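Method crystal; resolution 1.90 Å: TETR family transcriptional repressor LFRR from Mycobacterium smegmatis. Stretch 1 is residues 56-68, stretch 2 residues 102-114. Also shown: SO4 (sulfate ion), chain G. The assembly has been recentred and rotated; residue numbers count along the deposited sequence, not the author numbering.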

# COMPACT_ATOMS: atom_id res chain seq x y z
N ARG B 56 5.23 14.46 16.60
CA ARG B 56 5.63 13.71 15.42
C ARG B 56 4.46 13.55 14.45
O ARG B 56 4.62 13.68 13.22
CB ARG B 56 6.13 12.34 15.85
CG ARG B 56 6.78 11.55 14.76
CD ARG B 56 7.49 10.34 15.37
NE ARG B 56 8.21 9.55 14.38
CZ ARG B 56 7.63 8.64 13.60
NH1 ARG B 56 6.33 8.42 13.70
NH2 ARG B 56 8.36 7.95 12.73
N THR B 57 3.29 13.24 14.99
CA THR B 57 2.10 13.02 14.17
C THR B 57 1.76 14.26 13.32
O THR B 57 1.23 14.12 12.21
CB THR B 57 0.88 12.55 15.01
OG1 THR B 57 -0.04 11.83 14.17
CG2 THR B 57 0.15 13.73 15.67
N ASP B 58 2.07 15.46 13.83
CA ASP B 58 1.83 16.70 13.07
C ASP B 58 2.75 16.77 11.86
O ASP B 58 2.37 17.28 10.80
CB ASP B 58 2.07 17.94 13.94
CG ASP B 58 1.18 17.98 15.17
OD1 ASP B 58 -0.04 17.71 15.06
OD2 ASP B 58 1.69 18.31 16.27
N LEU B 59 3.98 16.28 12.03
CA LEU B 59 4.93 16.27 10.92
C LEU B 59 4.47 15.26 9.87
O LEU B 59 4.54 15.53 8.67
CB LEU B 59 6.36 15.96 11.39
CG LEU B 59 7.39 15.72 10.28
CD1 LEU B 59 7.51 16.92 9.35
CD2 LEU B 59 8.74 15.37 10.86
N LEU B 60 3.95 14.13 10.34
CA LEU B 60 3.51 13.07 9.43
C LEU B 60 2.37 13.55 8.53
O LEU B 60 2.36 13.27 7.33
CB LEU B 60 3.09 11.83 10.24
CG LEU B 60 4.09 10.68 10.42
CD1 LEU B 60 5.54 11.15 10.52
CD2 LEU B 60 3.71 9.76 11.60
N ARG B 61 1.41 14.25 9.11
CA ARG B 61 0.31 14.81 8.34
C ARG B 61 0.80 15.90 7.36
O ARG B 61 0.43 15.91 6.17
CB ARG B 61 -0.79 15.30 9.28
CG ARG B 61 -1.34 14.15 10.18
CD ARG B 61 -1.89 14.70 11.50
NE ARG B 61 -2.06 13.62 12.48
CZ ARG B 61 -3.24 13.21 12.92
NH1 ARG B 61 -4.33 13.80 12.48
NH2 ARG B 61 -3.33 12.22 13.80
N ALA B 62 1.66 16.80 7.84
CA ALA B 62 2.30 17.78 6.95
C ALA B 62 3.09 17.16 5.78
O ALA B 62 3.03 17.65 4.65
CB ALA B 62 3.21 18.71 7.75
N LEU B 63 3.83 16.08 6.05
CA LEU B 63 4.63 15.44 5.01
C LEU B 63 3.69 14.86 3.96
O LEU B 63 3.92 15.00 2.75
CB LEU B 63 5.47 14.31 5.62
CG LEU B 63 6.28 13.39 4.69
CD1 LEU B 63 7.39 14.16 4.05
CD2 LEU B 63 6.86 12.19 5.46
N ALA B 64 2.62 14.23 4.43
CA ALA B 64 1.63 13.61 3.54
C ALA B 64 0.97 14.67 2.65
O ALA B 64 0.85 14.50 1.43
CB ALA B 64 0.59 12.79 4.35
N ARG B 65 0.52 15.78 3.25
CA ARG B 65 0.09 16.92 2.45
C ARG B 65 1.16 17.32 1.39
O ARG B 65 0.86 17.45 0.20
CB ARG B 65 -0.29 18.12 3.34
CG ARG B 65 -1.60 17.96 4.14
CD ARG B 65 -2.04 19.31 4.72
NE ARG B 65 -1.13 19.83 5.75
CZ ARG B 65 -1.14 19.44 7.03
NH1 ARG B 65 -0.32 19.99 7.91
NH2 ARG B 65 -1.99 18.50 7.44
N HIS B 66 2.40 17.50 1.82
CA HIS B 66 3.47 17.94 0.93
C HIS B 66 3.68 16.98 -0.25
O HIS B 66 3.76 17.42 -1.40
CB HIS B 66 4.78 18.16 1.71
CG HIS B 66 5.93 18.62 0.85
ND1 HIS B 66 5.93 19.83 0.19
CD2 HIS B 66 7.12 18.03 0.57
CE1 HIS B 66 7.07 19.96 -0.47
NE2 HIS B 66 7.81 18.89 -0.26
N VAL B 67 3.73 15.67 0.04
CA VAL B 67 3.85 14.67 -1.01
C VAL B 67 2.67 14.65 -1.97
O VAL B 67 2.88 14.53 -3.18
CB VAL B 67 4.11 13.24 -0.44
CG1 VAL B 67 4.15 12.22 -1.57
CG2 VAL B 67 5.44 13.23 0.33
N HIS B 68 1.44 14.74 -1.46
CA HIS B 68 0.28 14.87 -2.34
C HIS B 68 0.40 16.11 -3.23
O HIS B 68 0.08 16.06 -4.43
CB HIS B 68 -1.03 14.92 -1.54
CG HIS B 68 -2.25 15.05 -2.39
ND1 HIS B 68 -2.69 14.04 -3.22
CD2 HIS B 68 -3.11 16.08 -2.56
CE1 HIS B 68 -3.78 14.43 -3.85
NE2 HIS B 68 -4.06 15.66 -3.46
N ILE B 102 8.94 7.46 -0.48
CA ILE B 102 8.17 8.07 0.62
C ILE B 102 6.67 7.90 0.37
O ILE B 102 5.84 7.90 1.29
CB ILE B 102 8.53 9.57 0.85
CG1 ILE B 102 8.01 10.04 2.22
CG2 ILE B 102 8.00 10.45 -0.28
CD1 ILE B 102 8.71 9.35 3.40
N VAL B 103 6.30 7.73 -0.89
CA VAL B 103 4.89 7.49 -1.23
C VAL B 103 4.33 6.23 -0.54
O VAL B 103 3.16 6.19 -0.19
CB VAL B 103 4.66 7.45 -2.76
CG1 VAL B 103 3.20 7.14 -3.09
CG2 VAL B 103 5.12 8.77 -3.39
N LEU B 104 5.18 5.22 -0.32
CA LEU B 104 4.76 4.03 0.42
C LEU B 104 4.44 4.38 1.86
O LEU B 104 3.60 3.75 2.51
CB LEU B 104 5.87 2.98 0.42
CG LEU B 104 6.26 2.38 -0.94
CD1 LEU B 104 7.62 1.70 -0.82
CD2 LEU B 104 5.20 1.38 -1.41
N PHE B 105 5.15 5.37 2.38
CA PHE B 105 4.93 5.77 3.77
C PHE B 105 3.62 6.55 3.89
O PHE B 105 2.83 6.31 4.81
CB PHE B 105 6.14 6.57 4.30
CG PHE B 105 6.07 6.93 5.78
CD1 PHE B 105 6.68 6.13 6.73
CD2 PHE B 105 5.45 8.10 6.19
CE1 PHE B 105 6.65 6.47 8.08
CE2 PHE B 105 5.41 8.44 7.55
CZ PHE B 105 6.01 7.62 8.49
N VAL B 106 3.34 7.45 2.94
CA VAL B 106 2.19 8.34 3.10
C VAL B 106 0.88 7.90 2.44
O VAL B 106 -0.18 8.42 2.76
CB VAL B 106 2.50 9.80 2.68
CG1 VAL B 106 3.74 10.32 3.42
CG2 VAL B 106 2.67 9.91 1.15
N TYR B 107 0.94 6.92 1.54
CA TYR B 107 -0.25 6.53 0.77
C TYR B 107 -1.49 6.24 1.61
O TYR B 107 -2.56 6.80 1.36
CB TYR B 107 0.06 5.34 -0.14
CG TYR B 107 -1.11 4.96 -1.03
CD1 TYR B 107 -1.45 5.73 -2.15
CD2 TYR B 107 -1.87 3.85 -0.75
CE1 TYR B 107 -2.53 5.40 -2.95
CE2 TYR B 107 -2.95 3.50 -1.56
CZ TYR B 107 -3.27 4.27 -2.65
OH TYR B 107 -4.35 3.92 -3.45
N TYR B 108 -1.35 5.40 2.63
CA TYR B 108 -2.49 4.90 3.41
C TYR B 108 -2.62 5.66 4.73
O TYR B 108 -3.40 5.29 5.61
CB TYR B 108 -2.32 3.38 3.66
CG TYR B 108 -3.60 2.65 4.02
CD1 TYR B 108 -4.68 2.60 3.13
CD2 TYR B 108 -3.73 1.99 5.25
CE1 TYR B 108 -5.87 1.94 3.47
CE2 TYR B 108 -4.91 1.32 5.60
CZ TYR B 108 -5.97 1.30 4.70
OH TYR B 108 -7.15 0.65 5.04
N GLU B 109 -1.85 6.73 4.86
CA GLU B 109 -1.82 7.51 6.10
C GLU B 109 -3.15 8.10 6.62
O GLU B 109 -3.37 8.13 7.83
CB GLU B 109 -0.77 8.62 5.99
CG GLU B 109 -0.64 9.47 7.23
CD GLU B 109 0.69 10.19 7.32
OE1 GLU B 109 0.69 11.45 7.21
OE2 GLU B 109 1.72 9.50 7.48
N PRO B 110 -4.03 8.59 5.72
CA PRO B 110 -5.33 9.03 6.25
C PRO B 110 -6.04 7.90 7.00
O PRO B 110 -6.64 8.14 8.04
CB PRO B 110 -6.12 9.40 4.99
CG PRO B 110 -5.05 9.82 3.99
CD PRO B 110 -3.91 8.87 4.27
N SER B 111 -5.97 6.68 6.47
CA SER B 111 -6.59 5.53 7.13
C SER B 111 -5.82 5.18 8.39
O SER B 111 -6.42 5.01 9.44
CB SER B 111 -6.66 4.32 6.20
OG SER B 111 -7.46 4.59 5.06
N ILE B 112 -4.50 5.10 8.29
CA ILE B 112 -3.67 4.72 9.42
C ILE B 112 -3.89 5.67 10.60
O ILE B 112 -3.95 5.23 11.74
CB ILE B 112 -2.17 4.68 9.05
CG1 ILE B 112 -1.89 3.51 8.08
CG2 ILE B 112 -1.30 4.52 10.29
CD1 ILE B 112 -2.22 2.15 8.66
N LEU B 113 -4.01 6.97 10.32
CA LEU B 113 -4.21 7.96 11.37
C LEU B 113 -5.67 8.27 11.63
O LEU B 113 -5.99 9.15 12.42
CB LEU B 113 -3.50 9.28 11.02
CG LEU B 113 -2.01 9.16 10.70
CD1 LEU B 113 -1.45 10.53 10.32
CD2 LEU B 113 -1.26 8.58 11.89
N ALA B 114 -6.57 7.57 10.95
CA ALA B 114 -7.98 7.89 11.06
C ALA B 114 -8.20 9.41 10.97
O ALA B 114 -8.78 10.02 11.87
CB ALA B 114 -8.58 7.32 12.37
S SO4 G . 2.55 22.46 7.17
O1 SO4 G . 1.61 21.61 6.46
O2 SO4 G . 3.92 22.18 6.77
O3 SO4 G . 2.28 23.88 6.89
O4 SO4 G . 2.38 22.19 8.59
O HOH W 1 -7.14 12.82 13.00

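How do the two backbones meet? Residues 56-68 form one unbroken helical run, with its i to i+4 bonds in place from Leu-60 N to Arg-56 O through His-68 N to Ala-64 O. The second stretch is more broken: a short helix takes in Val-103 to Phe-105, a type I turn runs from Val-106 to Glu-109, and a second helix spans 109-112, with Tyr-108 at its N-cap position and a Schellman motif closing it at Ala-114, where phi is positive. The axes of the first helix and the short helix through Val-103 to Phe-105 come within 10.0 Å, and their N-to-C directions differ by 123°, so the chains run roughly against each other but well off antiparallel. The backbones draw near at Ala-64, whose CA lies 5.3 Å from Val-106 CA.

What fills the space around that close approach? Ala-64 carries only a methyl group, and its CB packs 3.9 Å from Val-106 CB. Val-106 also meets Leu-63 and Val-67: its CG1 is 4.2 Å from Leu-63 CD2, and its CG2 is 3.9 Å from Val-67 CG1. Val-67 in turn reaches two further residues, with CG2 3.8 Å from Ile-102 CG2 and CG1 4.0 Å from Val-103 CG2. Leu-63 CD2 meets Ile-102 CD1 at 4.0 Å. The Phe-105 ring receives Leu-60 at its edge, CG lying 3.9 Å from CE2.

Where does a carboxyl group enter this apolar packing? Glu-109 is buried, its CA-to-CB bond points toward the first helix, and chi1 and chi2 are both t. Glu-109 OE1 lies just 2.5 Å from Leu-60 O, a carbonyl that already accepts the backbone bond from Ala-64 N; whether a proton joins the two oxygens is left open by the geometry. Glu-109 OE1 is also 3.2 Å from Ala-64 CB, while Arg-61 N, 3.5 Å from Glu-109 OE1, is at a poor angle for hydrogen bonding.

How does Arg-61 take part if its CA-to-CB bond points sideways? The long side chain brings its end nearer to the second stretch, and Arg-61 CG packs 3.6 Å from Leu-113 CD1, a methyl that also lies over one face of the guanidinium. Within its own helix, Arg-61 NE donates to Thr-57 OG1 at 3.2 Å, and NH2 adds a weak bond to the same OG1 at 3.3 Å. A water links the stretches farther out, accepting from Arg-61 NH1 at 3.0 Å and donating weakly to Ala-114 O at 3.4 Å.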